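Long-range contact in nucleoporin NUP170 (Chaetomium thermophilum, PDB 5HAX), which probably serves as a scaffold nucleoporin of the nuclear pore complex, joining an N-terminal beta-propeller to an alpha-helical domain: residues 45-58 against 479-493. Numbering follows the deposited sequence.
With PO4 (phosphate ion), chain C.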
loop_
_atom_site.group_PDB
_atom_site.type_symbol
_atom_site.label_atom_id
_atom_site.label_comp_id
_atom_site.label_asym_id
_atom_site.label_seq_id
_atom_site.Cartn_x
_atom_site.Cartn_y
_atom_site.Cartn_z
ATOM N N SER A 45 -12.122 19.180 6.045
ATOM C CA SER A 45 -13.160 18.445 6.747
ATOM C C SER A 45 -12.572 17.260 7.504
ATOM O O SER A 45 -11.540 16.699 7.125
ATOM C CB SER A 45 -14.219 17.946 5.763
ATOM O OG SER A 45 -15.158 17.102 6.404
ATOM N N SER A 46 -13.250 16.881 8.588
ATOM C CA SER A 46 -12.870 15.688 9.333
ATOM C C SER A 46 -13.084 14.417 8.522
ATOM O O SER A 46 -12.509 13.377 8.859
ATOM C CB SER A 46 -13.663 15.611 10.638
ATOM O OG SER A 46 -15.055 15.599 10.387
ATOM N N TRP A 47 -13.893 14.480 7.468
ATOM C CA TRP A 47 -14.160 13.344 6.598
ATOM C C TRP A 47 -13.209 13.268 5.411
ATOM O O TRP A 47 -13.385 12.401 4.549
ATOM C CB TRP A 47 -15.604 13.409 6.092
ATOM C CG TRP A 47 -16.614 13.150 7.158
ATOM C CD1 TRP A 47 -17.017 14.011 8.137
ATOM C CD2 TRP A 47 -17.356 11.944 7.352
ATOM N NE1 TRP A 47 -17.965 13.414 8.929
ATOM C CE2 TRP A 47 -18.191 12.143 8.469
ATOM C CE3 TRP A 47 -17.396 10.715 6.690
ATOM C CZ2 TRP A 47 -19.057 11.158 8.936
ATOM C CZ3 TRP A 47 -18.254 9.739 7.156
ATOM C CH2 TRP A 47 -19.074 9.966 8.268
ATOM N N ALA A 48 -12.218 14.151 5.345
ATOM C CA ALA A 48 -11.266 14.121 4.246
ATOM C C ALA A 48 -10.588 12.754 4.188
ATOM O O ALA A 48 -10.154 12.240 5.226
ATOM C CB ALA A 48 -10.219 15.220 4.426
ATOM N N PRO A 49 -10.494 12.123 3.010
ATOM C CA PRO A 49 -9.834 10.811 2.938
ATOM C C PRO A 49 -8.320 10.889 3.037
ATOM O O PRO A 49 -7.689 9.888 3.403
ATOM C CB PRO A 49 -10.276 10.276 1.568
ATOM C CG PRO A 49 -10.480 11.506 0.748
ATOM C CD PRO A 49 -10.991 12.563 1.695
ATOM N N PHE A 50 -7.730 12.038 2.722
ATOM C CA PHE A 50 -6.296 12.262 2.814
ATOM C C PHE A 50 -6.075 13.657 3.379
ATOM O O PHE A 50 -6.972 14.502 3.348
ATOM C CB PHE A 50 -5.607 12.149 1.446
ATOM C CG PHE A 50 -5.822 10.832 0.750
ATOM C CD1 PHE A 50 -4.842 9.855 0.776
ATOM C CD2 PHE A 50 -6.993 10.579 0.053
ATOM C CE1 PHE A 50 -5.029 8.647 0.129
ATOM C CE2 PHE A 50 -7.187 9.372 -0.594
ATOM C CZ PHE A 50 -6.203 8.407 -0.556
ATOM N N HIS A 51 -4.872 13.905 3.895
ATOM C CA HIS A 51 -4.524 15.264 4.287
ATOM C C HIS A 51 -3.013 15.397 4.409
ATOM O O HIS A 51 -2.301 14.415 4.641
ATOM C CB HIS A 51 -5.218 15.676 5.597
ATOM C CG HIS A 51 -4.750 14.934 6.813
ATOM N ND1 HIS A 51 -4.426 13.594 6.800
ATOM C CD2 HIS A 51 -4.574 15.350 8.090
ATOM C CE1 HIS A 51 -4.063 13.219 8.015
ATOM N NE2 HIS A 51 -4.142 14.266 8.815
ATOM N N VAL A 52 -2.538 16.628 4.225
ATOM C CA VAL A 52 -1.116 16.939 4.312
ATOM C C VAL A 52 -0.718 17.010 5.780
ATOM O O VAL A 52 -1.365 17.699 6.575
ATOM C CB VAL A 52 -0.804 18.264 3.593
ATOM C CG1 VAL A 52 0.685 18.576 3.660
ATOM C CG2 VAL A 52 -1.274 18.216 2.144
ATOM N N VAL A 53 0.363 16.314 6.140
ATOM C CA VAL A 53 0.803 16.250 7.534
ATOM C C VAL A 53 2.048 17.103 7.767
ATOM O O VAL A 53 2.234 17.644 8.862
ATOM C CB VAL A 53 1.043 14.791 7.972
ATOM C CG1 VAL A 53 -0.287 14.055 8.093
ATOM C CG2 VAL A 53 1.979 14.071 7.016
ATOM N N ARG A 54 2.910 17.235 6.762
ATOM C CA ARG A 54 4.086 18.093 6.897
ATOM C C ARG A 54 4.715 18.296 5.524
ATOM O O ARG A 54 4.333 17.654 4.543
ATOM C CB ARG A 54 5.107 17.505 7.878
ATOM C CG ARG A 54 5.728 16.208 7.410
ATOM C CD ARG A 54 6.541 15.537 8.506
ATOM N NE ARG A 54 6.588 14.092 8.300
ATOM C CZ ARG A 54 5.876 13.201 8.986
ATOM N NH1 ARG A 54 5.993 11.912 8.702
ATOM N NH2 ARG A 54 5.056 13.583 9.958
ATOM N N HIS A 55 5.692 19.207 5.469
ATOM C CA HIS A 55 6.394 19.540 4.236
ATOM C C HIS A 55 7.879 19.713 4.530
ATOM O O HIS A 55 8.265 20.094 5.638
ATOM C CB HIS A 55 5.832 20.817 3.596
ATOM C CG HIS A 55 6.171 22.069 4.346
ATOM N ND1 HIS A 55 5.422 22.530 5.406
ATOM C CD2 HIS A 55 7.180 22.957 4.183
ATOM C CE1 HIS A 55 5.954 23.647 5.867
ATOM N NE2 HIS A 55 7.022 23.930 5.142
ATOM N N HIS A 56 8.706 19.434 3.520
ATOM C CA HIS A 56 10.162 19.507 3.637
ATOM C C HIS A 56 10.707 20.313 2.467
ATOM O O HIS A 56 10.643 19.866 1.317
ATOM C CB HIS A 56 10.787 18.111 3.658
ATOM C CG HIS A 56 10.243 17.217 4.728
ATOM N ND1 HIS A 56 10.535 17.391 6.063
ATOM C CD2 HIS A 56 9.438 16.130 4.657
ATOM C CE1 HIS A 56 9.926 16.456 6.771
ATOM N NE2 HIS A 56 9.254 15.677 5.941
ATOM N N ASN A 57 11.260 21.487 2.758
ATOM C CA ASN A 57 11.818 22.335 1.715
ATOM C C ASN A 57 13.066 21.707 1.107
ATOM O O ASN A 57 13.790 20.947 1.755
ATOM C CB ASN A 57 12.160 23.716 2.274
ATOM C CG ASN A 57 10.931 24.567 2.518
ATOM O OD1 ASN A 57 10.366 25.139 1.587
ATOM N ND2 ASN A 57 10.514 24.662 3.775
ATOM N N ILE A 58 13.307 22.027 -0.159
ATOM C CA ILE A 58 14.563 21.631 -0.807
ATOM C C ILE A 58 15.714 22.386 -0.146
ATOM O O ILE A 58 15.591 23.600 0.094
ATOM C CB ILE A 58 14.502 21.923 -2.310
ATOM C CG1 ILE A 58 13.493 20.992 -2.991
ATOM C CG2 ILE A 58 15.879 21.752 -2.954
ATOM C CD1 ILE A 58 13.176 21.363 -4.429
ATOM N N ASN A 479 8.849 21.283 -7.149
ATOM C CA ASN A 479 10.060 22.046 -7.410
ATOM C C ASN A 479 10.489 22.893 -6.220
ATOM O O ASN A 479 11.539 23.543 -6.293
ATOM C CB ASN A 479 9.862 22.942 -8.637
ATOM C CG ASN A 479 8.707 23.909 -8.472
ATOM O OD1 ASN A 479 7.723 23.610 -7.796
ATOM N ND2 ASN A 479 8.821 25.078 -9.092
ATOM N N THR A 480 9.710 22.899 -5.135
ATOM C CA THR A 480 10.033 23.659 -3.936
ATOM C C THR A 480 10.219 22.798 -2.694
ATOM O O THR A 480 10.819 23.276 -1.725
ATOM C CB THR A 480 8.934 24.695 -3.642
ATOM O OG1 THR A 480 7.743 24.027 -3.210
ATOM C CG2 THR A 480 8.632 25.526 -4.883
ATOM N N GLY A 481 9.732 21.562 -2.686
ATOM C CA GLY A 481 9.877 20.720 -1.518
ATOM C C GLY A 481 9.128 19.412 -1.682
ATOM O O GLY A 481 8.630 19.085 -2.762
ATOM N N VAL A 482 9.072 18.670 -0.577
ATOM C CA VAL A 482 8.401 17.375 -0.501
ATOM C C VAL A 482 7.267 17.505 0.507
ATOM O O VAL A 482 7.505 17.846 1.672
ATOM C CB VAL A 482 9.368 16.253 -0.085
ATOM C CG1 VAL A 482 8.623 14.927 0.086
ATOM C CG2 VAL A 482 10.494 16.112 -1.097
ATOM N N HIS A 483 6.044 17.231 0.061
ATOM C CA HIS A 483 4.868 17.245 0.920
ATOM C C HIS A 483 4.460 15.815 1.253
ATOM O O HIS A 483 4.426 14.950 0.373
ATOM C CB HIS A 483 3.703 17.967 0.239
ATOM C CG HIS A 483 4.051 19.326 -0.283
ATOM N ND1 HIS A 483 3.763 20.486 0.406
ATOM C CD2 HIS A 483 4.661 19.713 -1.430
ATOM C CE1 HIS A 483 4.182 21.526 -0.293
ATOM N NE2 HIS A 483 4.730 21.085 -1.411
ATOM N N ILE A 484 4.153 15.569 2.526
ATOM C CA ILE A 484 3.731 14.250 2.991
ATOM C C ILE A 484 2.211 14.243 3.081
ATOM O O ILE A 484 1.615 15.064 3.789
ATOM C CB ILE A 484 4.360 13.898 4.349
ATOM C CG1 ILE A 484 5.885 14.044 4.300
ATOM C CG2 ILE A 484 3.972 12.479 4.747
ATOM C CD1 ILE A 484 6.575 13.123 3.305
ATOM N N VAL A 485 1.586 13.313 2.364
ATOM C CA VAL A 485 0.141 13.116 2.382
ATOM C C VAL A 485 -0.129 11.767 3.028
ATOM O O VAL A 485 0.523 10.773 2.688
ATOM C CB VAL A 485 -0.451 13.176 0.962
ATOM C CG1 VAL A 485 -1.964 12.986 1.004
ATOM C CG2 VAL A 485 -0.089 14.493 0.290
ATOM N N ARG A 486 -1.089 11.731 3.950
ATOM C CA ARG A 486 -1.397 10.535 4.728
ATOM C C ARG A 486 -2.844 10.123 4.494
ATOM O O ARG A 486 -3.747 10.966 4.512
ATOM C CB ARG A 486 -1.151 10.776 6.221
ATOM C CG ARG A 486 -1.515 9.595 7.117
ATOM C CD ARG A 486 -1.264 9.917 8.583
ATOM N NE ARG A 486 0.152 10.158 8.853
ATOM C CZ ARG A 486 0.613 10.888 9.864
ATOM N NH1 ARG A 486 -0.225 11.467 10.713
ATOM N NH2 ARG A 486 1.919 11.047 10.024
ATOM N N ARG A 487 -3.051 8.828 4.275
ATOM C CA ARG A 487 -4.391 8.266 4.206
ATOM C C ARG A 487 -5.015 8.230 5.595
ATOM O O ARG A 487 -4.364 7.852 6.575
ATOM C CB ARG A 487 -4.324 6.854 3.613
ATOM C CG ARG A 487 -5.610 6.045 3.681
ATOM C CD ARG A 487 -6.724 6.684 2.881
ATOM N NE ARG A 487 -7.878 5.795 2.767
ATOM C CZ ARG A 487 -9.142 6.202 2.689
ATOM N NH1 ARG A 487 -9.440 7.495 2.718
ATOM N NH2 ARG A 487 -10.115 5.308 2.588
ATOM N N ARG A 488 -6.281 8.626 5.682
ATOM C CA ARG A 488 -7.016 8.628 6.941
ATOM C C ARG A 488 -7.933 7.416 7.014
ATOM O O ARG A 488 -8.644 7.108 6.052
ATOM C CB ARG A 488 -7.822 9.917 7.099
ATOM C CG ARG A 488 -6.941 11.108 7.418
ATOM C CD ARG A 488 -7.698 12.418 7.417
ATOM N NE ARG A 488 -8.348 12.689 8.696
ATOM C CZ ARG A 488 -8.526 13.905 9.206
ATOM N NH1 ARG A 488 -9.132 14.048 10.377
ATOM N NH2 ARG A 488 -8.098 14.980 8.554
ATOM N N ARG A 489 -7.896 6.729 8.153
ATOM C CA ARG A 489 -8.729 5.567 8.416
ATOM C C ARG A 489 -10.074 5.997 8.993
ATOM O O ARG A 489 -10.285 7.155 9.358
ATOM C CB ARG A 489 -8.030 4.618 9.390
ATOM C CG ARG A 489 -6.618 4.206 8.990
ATOM C CD ARG A 489 -5.847 3.665 10.190
ATOM N NE ARG A 489 -5.627 4.699 11.201
ATOM C CZ ARG A 489 -5.167 4.469 12.426
ATOM N NH1 ARG A 489 -5.001 5.479 13.269
ATOM N NH2 ARG A 489 -4.877 3.236 12.817
ATOM N N LEU A 490 -10.990 5.032 9.086
ATOM C CA LEU A 490 -12.277 5.285 9.724
ATOM C C LEU A 490 -12.094 5.808 11.146
ATOM O O LEU A 490 -12.738 6.783 11.546
ATOM C CB LEU A 490 -13.116 4.007 9.720
ATOM C CG LEU A 490 -14.388 4.025 10.572
ATOM C CD1 LEU A 490 -15.316 5.153 10.144
ATOM C CD2 LEU A 490 -15.098 2.681 10.494
ATOM N N VAL A 491 -11.216 5.169 11.927
ATOM C CA VAL A 491 -11.013 5.593 13.312
ATOM C C VAL A 491 -10.457 7.009 13.373
ATOM O O VAL A 491 -10.760 7.762 14.305
ATOM C CB VAL A 491 -10.095 4.603 14.060
ATOM C CG1 VAL A 491 -10.797 3.266 14.248
ATOM C CG2 VAL A 491 -8.763 4.432 13.332
ATOM N N ASP A 492 -9.633 7.394 12.393
ATOM C CA ASP A 492 -9.150 8.770 12.337
ATOM C C ASP A 492 -10.293 9.739 12.063
ATOM O O ASP A 492 -10.387 10.795 12.699
ATOM C CB ASP A 492 -8.070 8.908 11.264
ATOM C CG ASP A 492 -6.899 7.974 11.487
ATOM O OD1 ASP A 492 -6.377 7.925 12.622
ATOM O OD2 ASP A 492 -6.506 7.284 10.523
ATOM N N ILE A 493 -11.167 9.397 11.113
ATOM C CA ILE A 493 -12.316 10.244 10.806
ATOM C C ILE A 493 -13.274 10.282 11.990
ATOM O O ILE A 493 -13.762 11.348 12.386
ATOM C CB ILE A 493 -13.023 9.739 9.534
ATOM C CG1 ILE A 493 -12.087 9.842 8.326
ATOM C CG2 ILE A 493 -14.316 10.516 9.287
ATOM C CD1 ILE A 493 -12.584 9.092 7.106
HETATM P P PO4 C . -16.601 19.003 9.140
HETATM O O1 PO4 C . -17.050 19.024 7.698
HETATM O O2 PO4 C . -15.447 18.045 9.301
HETATM O O3 PO4 C . -17.747 18.549 10.013
HETATM O O4 PO4 C . -16.153 20.383 9.558
HETATM O O HOH W 1 4.281 10.218 9.676
#
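Pro49 O takes two donors from opposite faces of its carbonyl plane: the backbone N of Arg488 at 3.0 Å and Arg487 NH1 at 3.0 Å. Arg487 reaches it because its chain bends at chi2 (63°). The same bend lays CD over one face of the Phe50 ring, a CH-pi contact. His51 is sandwiched: Arg488 CD lies 3.8 Å from the centre of its ring, and Val53 CG1 covers the opposite face. Val53 CG1 lies over the Arg486 guanidinium face, 3.7 Å from Arg486 CZ. The backbones pair antiparallel; His51 N and O hydrogen-bond to Arg486 O and N. Farther along, Val53 N gives a bond of 2.9 Å to Ile484 O, and Val53 CG2 packs tightly on Ile484 CG2 at 3.4 Å. Beyond the strands, Ile493 CG2 sits over the Trp47 indole. A phosphate, probably from the crystallisation liquor, accepts from Ser46 N at 2.6 Å. Salt bridges to Glu473 and Glu462 anchor Arg486 and Arg487. Strand 50-57 is outermost in its four-stranded sheet, beside 481-487. This N-terminal strand completing a sheet of later strands is consistent with beta-propeller closure. Strand 473-478 flanks 481-487 on its other side, and Trp47 and Ile493 meet Phe516 of helix 506-520.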